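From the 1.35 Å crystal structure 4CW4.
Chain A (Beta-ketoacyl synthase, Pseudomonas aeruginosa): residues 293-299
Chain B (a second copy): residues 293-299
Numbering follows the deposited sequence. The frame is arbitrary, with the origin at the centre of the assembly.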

# COMPACT_ATOMS: atom_id res chain seq x y z
N LEU A 293 8.12 -9.53 -2.48
CA LEU A 293 9.23 -10.43 -2.78
C LEU A 293 9.76 -10.17 -4.20
O LEU A 293 10.96 -10.24 -4.42
N GLN A 294 8.88 -9.83 -5.14
CA GLN A 294 9.33 -9.50 -6.48
C GLN A 294 10.28 -8.31 -6.44
O GLN A 294 11.35 -8.29 -7.10
N LYS A 295 9.89 -7.28 -5.69
CA LYS A 295 10.75 -6.13 -5.51
C LYS A 295 12.08 -6.53 -4.87
O LYS A 295 13.15 -6.07 -5.29
N GLY A 296 12.03 -7.40 -3.87
CA GLY A 296 13.25 -7.84 -3.21
C GLY A 296 14.20 -8.55 -4.14
O GLY A 296 15.40 -8.30 -4.09
N ILE A 297 13.67 -9.44 -4.97
CA ILE A 297 14.49 -10.17 -5.92
C ILE A 297 15.09 -9.19 -6.90
O ILE A 297 16.27 -9.24 -7.24
N ASP A 298 14.26 -8.26 -7.37
CA ASP A 298 14.73 -7.36 -8.40
C ASP A 298 15.84 -6.45 -7.91
O ASP A 298 16.78 -6.18 -8.67
N VAL A 299 15.77 -5.97 -6.67
CA VAL A 299 16.82 -5.10 -6.18
C VAL A 299 18.11 -5.87 -5.96
O VAL A 299 19.20 -5.27 -6.07
N LEU B 293 7.11 5.14 -9.27
CA LEU B 293 7.91 5.49 -10.45
C LEU B 293 9.23 4.70 -10.45
O LEU B 293 9.69 4.29 -11.51
N GLN B 294 9.80 4.44 -9.28
CA GLN B 294 11.01 3.64 -9.21
C GLN B 294 10.74 2.24 -9.78
O GLN B 294 11.55 1.69 -10.56
N LYS B 295 9.63 1.65 -9.37
CA LYS B 295 9.23 0.36 -9.90
C LYS B 295 9.03 0.44 -11.42
O LYS B 295 9.47 -0.45 -12.16
N GLY B 296 8.40 1.51 -11.89
CA GLY B 296 8.18 1.66 -13.32
C GLY B 296 9.46 1.72 -14.12
O GLY B 296 9.56 1.10 -15.17
N ILE B 297 10.43 2.49 -13.63
CA ILE B 297 11.71 2.62 -14.30
C ILE B 297 12.40 1.27 -14.30
O ILE B 297 12.95 0.82 -15.31
N ASP B 298 12.35 0.59 -13.16
CA ASP B 298 13.07 -0.66 -13.05
C ASP B 298 12.53 -1.73 -13.97
O ASP B 298 13.31 -2.49 -14.54
N VAL B 299 11.21 -1.81 -14.14
CA VAL B 299 10.65 -2.82 -15.02
C VAL B 299 10.97 -2.51 -16.48
O VAL B 299 11.07 -3.45 -17.28

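The striking feature of this contact is that two lysines, one from each copy, lie side by side at its centre and are buried there, their like charges carried apart to opposite partners. The two helical segments are related by an exact two-fold axis, and their axes come no nearer than 11.8 Å, crossing at 56°. Lys A295 and Lys B295 span this gap, each having 80 Å² covered by the other stretch, out of 249 Å² buried in all.

The CA-to-CB bond of each lysine points sideways, yet the end of the chain comes nearer to the other helix. Chi1 is t, chi2 is p at 80°, and chi3 and chi4 are both t, so a single bend at chi2 is followed by an extended reach. The aliphatic parts meet across the axis, with CD of Lys A295 4.2 Å from CD of Lys B295; beyond this point each ammonium continues toward the partner helix.

There it finds a carbonyl oxygen. NZ of Lys A295 donates a hydrogen bond of 2.9 Å to OE1 of Gln B294, and symmetry repeats the bond from NZ of Lys B295 to OE1 of Gln A294. Glutamine suits this place because its amide offers both an acceptor and a donor: OE1 receives the lysine, while NE2 is hydrogen-bonded elsewhere in the structure. Its CA-to-CB bond points toward the other stretch, and chi1 and chi2, both t, extend the chain.

One turn on, the CA-to-CB bonds of Asp A298 and Asp B298 also point toward the partner, with chi1 m. Each supplies negative charge to a buried ammonium through a long salt bridge: OD2 of Asp B298 lies 3.9 Å from NZ of Lys A295, and OD2 of Asp A298 equally far from NZ of Lys B295. Leu A293, Gly A296, Ile A297 and their mates in chain B make no contact here.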

# COMPACT_ATOMS: atom_id res chain seq x y z
CB LEU A 293 8.83 -11.90 -2.60
CG LEU A 293 9.92 -12.96 -2.71
CD1 LEU A 293 10.97 -12.75 -1.66
CD2 LEU A 293 9.34 -14.36 -2.59
CB GLN A 294 8.15 -9.21 -7.41
CG GLN A 294 8.60 -9.09 -8.87
CD GLN A 294 7.48 -8.65 -9.79
OE1 GLN A 294 7.01 -7.51 -9.70
NE2 GLN A 294 7.02 -9.56 -10.66
CB LYS A 295 10.01 -5.07 -4.70
CG LYS A 295 10.77 -3.78 -4.44
CD LYS A 295 10.74 -2.84 -5.62
CE LYS A 295 11.67 -1.67 -5.36
NZ LYS A 295 11.67 -0.68 -6.45
CB ILE A 297 13.64 -11.21 -6.69
CG1 ILE A 297 13.19 -12.34 -5.77
CG2 ILE A 297 14.41 -11.76 -7.91
CD1 ILE A 297 12.05 -13.13 -6.40
CB ASP A 298 13.58 -6.56 -8.98
CG ASP A 298 12.70 -7.40 -9.88
OD1 ASP A 298 13.04 -8.59 -10.15
OD2 ASP A 298 11.68 -6.87 -10.34
CB VAL A 299 16.43 -4.31 -4.91
CG1 VAL A 299 15.25 -3.40 -5.20
CG2 VAL A 299 16.08 -5.20 -3.76
CB LEU B 293 8.17 7.00 -10.51
CG LEU B 293 8.85 7.55 -11.77
CD1 LEU B 293 8.01 7.28 -12.98
CD2 LEU B 293 9.10 9.05 -11.64
CB GLN B 294 11.54 3.53 -7.79
CG GLN B 294 12.93 2.88 -7.73
CD GLN B 294 13.40 2.63 -6.32
OE1 GLN B 294 12.84 1.79 -5.62
NE2 GLN B 294 14.43 3.37 -5.89
CB LYS B 295 7.98 -0.12 -9.18
CG LYS B 295 7.44 -1.47 -9.62
CD LYS B 295 8.20 -2.62 -8.99
CE LYS B 295 7.74 -3.92 -9.62
NZ LYS B 295 8.41 -5.10 -9.04
CB ILE B 297 12.62 3.64 -13.57
CG1 ILE B 297 12.07 5.05 -13.72
CG2 ILE B 297 14.07 3.55 -14.06
CD1 ILE B 297 12.70 6.00 -12.70
CB ASP B 298 13.11 -1.13 -11.61
CG ASP B 298 14.06 -0.31 -10.76
OD1 ASP B 298 14.78 0.57 -11.31
OD2 ASP B 298 14.10 -0.56 -9.56
CB VAL B 299 9.14 -3.06 -14.82
CG1 VAL B 299 8.88 -3.55 -13.41
CG2 VAL B 299 8.33 -1.84 -15.07